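Local coordinates for protein PTS system glucose-specific EIIA component (PDB 2GPR) that probably accepts a phosphoryl group from phospho-HPr on a histidine and passes it to the EIIB domain during glucose uptake by the phosphotransferase system, at residues V24-E27 with V28-E31; T57-P60 with T61-F65. All coordinates share one frame; numbering follows the deposited sequence.

Contact 1. Residues V24-E27 with V28-E31; sequences VEDE and VFKE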
ATOM      1  N   VAL A  24     -10.042  -2.138   9.592  1.00 45.73           N
ATOM      2  CA  VAL A  24      -9.572  -3.363   8.951  1.00 45.10           C
ATOM      3  C   VAL A  24      -9.810  -4.573   9.832  1.00 42.33           C
ATOM      4  O   VAL A  24      -9.449  -4.582  11.004  1.00 41.39           O
ATOM      5  CB  VAL A  24      -8.108  -3.251   8.625  1.00 46.58           C
ATOM      6  CG1 VAL A  24      -7.610  -4.559   8.008  1.00 49.34           C
ATOM      7  CG2 VAL A  24      -7.862  -2.056   7.726  1.00 44.53           C
ATOM      8  N   GLU A  25     -10.456  -5.581   9.262  1.00 41.88           N
ATOM      9  CA  GLU A  25     -10.857  -6.785   9.975  1.00 42.02           C
ATOM     10  C   GLU A  25      -9.781  -7.854  10.029  1.00 40.54           C
ATOM     11  O   GLU A  25      -9.940  -8.924   9.457  1.00 44.21           O
ATOM     12  CB  GLU A  25     -12.118  -7.366   9.327  1.00 43.68           C
ATOM     13  CG  GLU A  25     -11.953  -7.424   7.811  1.00 46.33           C
ATOM     14  CD  GLU A  25     -12.260  -6.098   7.193  1.00 49.85           C
ATOM     15  OE1 GLU A  25     -13.427  -5.641   7.576  1.00 50.84           O
ATOM     16  OE2 GLU A  25     -11.459  -5.454   6.523  1.00 51.23           O
ATOM     17  N   ASP A  26      -8.704  -7.546  10.703  1.00 34.83           N
ATOM     18  CA  ASP A  26      -7.581  -8.430  10.824  1.00 30.25           C
ATOM     19  C   ASP A  26      -6.626  -7.931  11.898  1.00 28.31           C
ATOM     20  O   ASP A  26      -5.953  -6.916  11.717  1.00 25.55           O
ATOM     21  CB  ASP A  26      -6.845  -8.528   9.498  1.00 29.43           C
ATOM     22  CG  ASP A  26      -5.549  -9.250   9.617  1.00 32.28           C
ATOM     23  OD1 ASP A  26      -4.607  -8.854  10.250  1.00 34.17           O
ATOM     24  OD2 ASP A  26      -5.482 -10.256   8.813  1.00 34.75           O
ATOM     25  N   GLU A  27      -6.516  -8.733  12.941  1.00 29.79           N
ATOM     26  CA  GLU A  27      -5.691  -8.521  14.108  1.00 31.61           C
ATOM     27  C   GLU A  27      -4.362  -7.876  13.790  1.00 28.18           C
ATOM     28  O   GLU A  27      -3.996  -6.833  14.332  1.00 26.97           O
ATOM     29  CB  GLU A  27      -5.480  -9.901  14.787  1.00 40.40           C
ATOM     30  CG  GLU A  27      -3.997 -10.305  14.949  1.00 48.56           C
ATOM     31  CD  GLU A  27      -3.627 -11.687  14.435  1.00 56.11           C
ATOM     32  OE1 GLU A  27      -4.439 -12.485  13.983  1.00 57.64           O
ATOM     33  OE2 GLU A  27      -2.334 -11.964  14.593  1.00 59.31           O
ATOM     34  N   VAL A  28      -3.639  -8.495  12.862  1.00 24.33           N
ATOM     35  CA  VAL A  28      -2.336  -8.009  12.506  1.00 20.46           C
ATOM     36  C   VAL A  28      -2.323  -6.542  12.058  1.00 21.12           C
ATOM     37  O   VAL A  28      -1.431  -5.758  12.415  1.00 19.45           O
ATOM     38  CB  VAL A  28      -1.683  -8.891  11.483  1.00 17.17           C
ATOM     39  CG1 VAL A  28      -0.586  -8.128  10.784  1.00 17.30           C
ATOM     40  CG2 VAL A  28      -1.155 -10.185  12.082  1.00 16.88           C
ATOM     41  N   PHE A  29      -3.311  -6.189  11.235  1.00 25.37           N
ATOM     42  CA  PHE A  29      -3.416  -4.873  10.648  1.00 24.34           C
ATOM     43  C   PHE A  29      -4.002  -3.846  11.564  1.00 24.53           C
ATOM     44  O   PHE A  29      -3.387  -2.839  11.856  1.00 22.79           O
ATOM     45  CB  PHE A  29      -4.158  -4.930   9.323  1.00 25.84           C
ATOM     46  CG  PHE A  29      -3.374  -5.688   8.288  1.00 26.12           C
ATOM     47  CD1 PHE A  29      -2.048  -5.359   8.015  1.00 26.64           C
ATOM     48  CD2 PHE A  29      -3.979  -6.671   7.507  1.00 27.87           C
ATOM     49  CE1 PHE A  29      -1.293  -6.034   7.054  1.00 27.07           C
ATOM     50  CE2 PHE A  29      -3.261  -7.339   6.523  1.00 28.06           C
ATOM     51  CZ  PHE A  29      -1.917  -7.033   6.307  1.00 28.29           C
ATOM     52  N   LYS A  30      -5.209  -4.132  12.033  1.00 30.22           N
ATOM     53  CA  LYS A  30      -5.970  -3.250  12.892  1.00 32.03           C
ATOM     54  C   LYS A  30      -5.280  -2.939  14.187  1.00 37.19           C
ATOM     55  O   LYS A  30      -5.412  -1.831  14.697  1.00 42.25           O
ATOM     56  CB  LYS A  30      -7.416  -3.670  13.037  1.00 29.08           C
ATOM     57  CG  LYS A  30      -7.937  -3.592  14.421  1.00 29.23           C
ATOM     58  CD  LYS A  30      -8.017  -4.954  15.068  1.00 34.03           C
ATOM     59  CE  LYS A  30      -8.739  -5.966  14.189  1.00 38.18           C
ATOM     60  NZ  LYS A  30      -9.222  -7.204  14.863  1.00 38.58           N
ATOM     61  N   GLU A  31      -4.485  -3.889  14.666  1.00 36.63           N
ATOM     62  CA  GLU A  31      -3.736  -3.735  15.897  1.00 38.11           C
ATOM     63  C   GLU A  31      -2.389  -3.105  15.678  1.00 34.08           C
ATOM     64  O   GLU A  31      -1.653  -2.860  16.613  1.00 31.31           O
ATOM     65  CB  GLU A  31      -3.523  -5.083  16.593  1.00 46.04           C
ATOM     66  CG  GLU A  31      -4.605  -5.429  17.600  1.00 54.19           C
ATOM     67  CD  GLU A  31      -5.045  -6.840  17.595  1.00 62.43           C
ATOM     68  OE1 GLU A  31      -4.282  -7.607  18.360  1.00 64.23           O
ATOM     69  OE2 GLU A  31      -5.926  -7.254  16.838  1.00 65.61           O
TER
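Asp26 reaches over the first turn of a short helix and takes the amide of Phe29 with its carboxylate: OD1 accepts from Phe29 N at 3.1 Å, the N-cap bond. A chi1 of 171° turns CG away from the backbone N and brings the carboxylate back over the helix start, where Phe29 N meets OD1 on its anti side, a little out of the carboxylate plane. A short acidic side chain suits this place, since it can satisfy an amide with no helical carbonyl four residues back, and its negative charge would probably interact favourably with the amide end of this single turn. The backbone carbonyl of Asp26 works as well: its O receives Lys30 N at 2.9 Å in a nearly straight bond (160° at the hydrogen), and a weak, bent one from Phe29 N. The same carboxylate lies obliquely by the Phe29 ring, Asp26 OD1 3.6 Å from Phe29 CD2. Val24, buried and compactly branched, brings CG1 to 3.7 Å from Phe29 CB. The Phe29 ring also meets His78, the probable phosphorylation site, edge-to-face. Helix 27-30 is a surface element between strands 16-19 and 36-42, with Val24 resting on the loop residue Leu81.

Contact 2. Residues T57-P60 with T61-F65; sequences TAFP and TKHAF
Phe59 and His63 meet obliquely, their ring planes 35° apart and their centroids 5.2 Å from each other, with Phe59 CD2 coming to 3.8 Å from His63 CE1. With CG anti to the carbonyl carbon (chi1 -53°), the phenyl ring is carried toward His63 and Ala64. It then presents its rim to the following strand: Phe59 CD2 lies 3.6 Å from Ala64 O, near the ring plane, while CE2 packs on Ala64 CB. Alanine suits this spot, since its small methyl lies against one face of the His63 imidazole and also meets Phe59 CE2. A type I turn from Phe59 to Lys62 reverses the chain, with Pro60 well suited to its second position. Lys62 N closes it on Phe59 O at 2.8 Å, approaching from above the carbonyl plane. A water bridges the arms, accepting from Phe59 N at 2.8 Å and donating to Ala64 O. Lys62 carries its amine away to the carbonyls of Gly88 and Phe91. His63 is probably a ligand of the zinc shared with glycerol kinase and probably important for phospho-donor activity. The turn connects antiparallel neighbours 53-57 and 64-68, and on the far side of strand 64-68 runs strand 74-78, which ends at His78.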
ATOM      1  N   THR A  57      10.239  -6.280  -1.285  1.00 30.39           N
ATOM      2  CA  THR A  57       9.304  -7.372  -0.962  1.00 26.91           C
ATOM      3  C   THR A  57       8.340  -7.665  -2.070  1.00 24.71           C
ATOM      4  O   THR A  57       7.442  -6.905  -2.298  1.00 24.70           O
ATOM      5  CB  THR A  57       8.368  -7.057   0.196  1.00 22.97           C
ATOM      6  OG1 THR A  57       9.044  -6.943   1.440  1.00 24.27           O
ATOM      7  CG2 THR A  57       7.326  -8.155   0.236  1.00 19.69           C
ATOM      8  N   ALA A  58       8.396  -8.810  -2.655  1.00 21.73           N
ATOM      9  CA  ALA A  58       7.373  -9.109  -3.611  1.00 22.02           C
ATOM     10  C   ALA A  58       7.074 -10.577  -3.483  1.00 26.73           C
ATOM     11  O   ALA A  58       7.664 -11.220  -2.672  1.00 33.52           O
ATOM     12  CB  ALA A  58       7.761  -8.672  -5.024  1.00 21.46           C
ATOM     13  N   PHE A  59       6.166 -11.128  -4.209  1.00 26.38           N
ATOM     14  CA  PHE A  59       5.900 -12.537  -4.021  1.00 26.94           C
ATOM     15  C   PHE A  59       5.221 -13.165  -5.240  1.00 30.77           C
ATOM     16  O   PHE A  59       4.508 -12.534  -6.014  1.00 31.82           O
ATOM     17  CB  PHE A  59       4.947 -12.780  -2.856  1.00 25.58           C
ATOM     18  CG  PHE A  59       5.297 -12.167  -1.529  1.00 27.84           C
ATOM     19  CD1 PHE A  59       6.044 -12.898  -0.600  1.00 27.46           C
ATOM     20  CD2 PHE A  59       4.755 -10.942  -1.124  1.00 26.67           C
ATOM     21  CE1 PHE A  59       6.282 -12.401   0.681  1.00 24.37           C
ATOM     22  CE2 PHE A  59       4.993 -10.437   0.156  1.00 23.69           C
ATOM     23  CZ  PHE A  59       5.748 -11.172   1.062  1.00 21.55           C
ATOM     24  N   PRO A  60       5.389 -14.448  -5.362  1.00 31.14           N
ATOM     25  CA  PRO A  60       4.799 -15.214  -6.456  1.00 30.59           C
ATOM     26  C   PRO A  60       3.289 -15.100  -6.454  1.00 27.84           C
ATOM     27  O   PRO A  60       2.585 -15.382  -7.424  1.00 28.07           O
ATOM     28  CB  PRO A  60       5.148 -16.679  -6.156  1.00 31.04           C
ATOM     29  CG  PRO A  60       5.886 -16.718  -4.819  1.00 30.86           C
ATOM     30  CD  PRO A  60       6.121 -15.282  -4.386  1.00 30.36           C
ATOM     31  N   THR A  61       2.808 -14.797  -5.294  1.00 26.33           N
ATOM     32  CA  THR A  61       1.399 -14.696  -5.093  1.00 26.98           C
ATOM     33  C   THR A  61       0.845 -13.316  -5.503  1.00 26.38           C
ATOM     34  O   THR A  61      -0.352 -13.128  -5.666  1.00 24.79           O
ATOM     35  CB  THR A  61       1.077 -15.127  -3.671  1.00 25.90           C
ATOM     36  OG1 THR A  61       1.949 -14.424  -2.806  1.00 26.75           O
ATOM     37  CG2 THR A  61       1.246 -16.655  -3.573  1.00 19.20           C
ATOM     38  N   LYS A  62       1.749 -12.359  -5.667  1.00 27.73           N
ATOM     39  CA  LYS A  62       1.463 -11.009  -6.159  1.00 26.96           C
ATOM     40  C   LYS A  62       0.445 -10.185  -5.377  1.00 24.19           C
ATOM     41  O   LYS A  62      -0.173  -9.277  -5.926  1.00 23.48           O
ATOM     42  CB  LYS A  62       1.019 -11.155  -7.614  1.00 26.24           C
ATOM     43  CG  LYS A  62       2.054 -11.918  -8.432  1.00 24.78           C
ATOM     44  CD  LYS A  62       1.558 -12.435  -9.776  1.00 24.25           C
ATOM     45  CE  LYS A  62       0.939 -13.849  -9.717  1.00 23.17           C
ATOM     46  NZ  LYS A  62      -0.319 -13.984 -10.521  1.00 22.44           N
ATOM     47  N   HIS A  63       0.263 -10.503  -4.114  1.00 23.25           N
ATOM     48  CA  HIS A  63      -0.776  -9.868  -3.311  1.00 21.88           C
ATOM     49  C   HIS A  63      -0.252  -8.768  -2.393  1.00 19.23           C
ATOM     50  O   HIS A  63      -1.051  -8.092  -1.727  1.00 17.40           O
ATOM     51  CB  HIS A  63      -1.489 -10.934  -2.447  1.00 22.00           C
ATOM     52  CG  HIS A  63      -0.509 -11.496  -1.453  1.00 28.49           C
ATOM     53  ND1 HIS A  63       0.650 -12.164  -1.863  1.00 31.44           N
ATOM     54  CD2 HIS A  63      -0.471 -11.420  -0.091  1.00 30.76           C
ATOM     55  CE1 HIS A  63       1.340 -12.499  -0.760  1.00 31.87           C
ATOM     56  NE2 HIS A  63       0.684 -12.087   0.324  1.00 31.56           N
ATOM     57  N   ALA A  64       1.079  -8.652  -2.303  1.00 17.01           N
ATOM     58  CA  ALA A  64       1.663  -7.680  -1.410  1.00 17.08           C
ATOM     59  C   ALA A  64       2.964  -7.087  -1.981  1.00 19.10           C
ATOM     60  O   ALA A  64       3.748  -7.790  -2.560  1.00 21.28           O
ATOM     61  CB  ALA A  64       1.839  -8.340  -0.070  1.00 15.91           C
ATOM     62  N   PHE A  65       3.185  -5.770  -1.866  1.00 17.50           N
ATOM     63  CA  PHE A  65       4.355  -5.203  -2.451  1.00 18.88           C
ATOM     64  C   PHE A  65       5.094  -4.381  -1.451  1.00 21.04           C
ATOM     65  O   PHE A  65       4.508  -3.492  -0.904  1.00 25.76           O
ATOM     66  CB  PHE A  65       3.918  -4.330  -3.642  1.00 21.24           C
ATOM     67  CG  PHE A  65       3.250  -5.157  -4.704  1.00 22.88           C
ATOM     68  CD1 PHE A  65       4.027  -5.814  -5.658  1.00 26.25           C
ATOM     69  CD2 PHE A  65       1.882  -5.430  -4.680  1.00 23.42           C
ATOM     70  CE1 PHE A  65       3.454  -6.654  -6.622  1.00 27.50           C
ATOM     71  CE2 PHE A  65       1.288  -6.250  -5.650  1.00 26.96           C
ATOM     72  CZ  PHE A  65       2.072  -6.859  -6.631  1.00 28.09           C
TER
HETATM   73  O   HOH W   1       3.985  -9.519  -4.998  1.00 52.32           O

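From the N terminus, the chain leaves strand 16-19 and reaches contact 1, where residues 24-31 wind into a helical turn before strand 36-42. It then passes through strands 46-48 and 53-57 to contact 2, where residues 57-65 close the turn into strand 64-68. The two closures are in series, neither enclosing nor crossing the other. Their centres are 19 Å apart and they do not touch, the nearest atoms being about 8 Å from each other. What relates them is His78 at the end of strand 74-78: Phe29 of contact 1 and Ala64 of contact 2 both approach it, consistent with two local turns that both border the probable phosphorylation site.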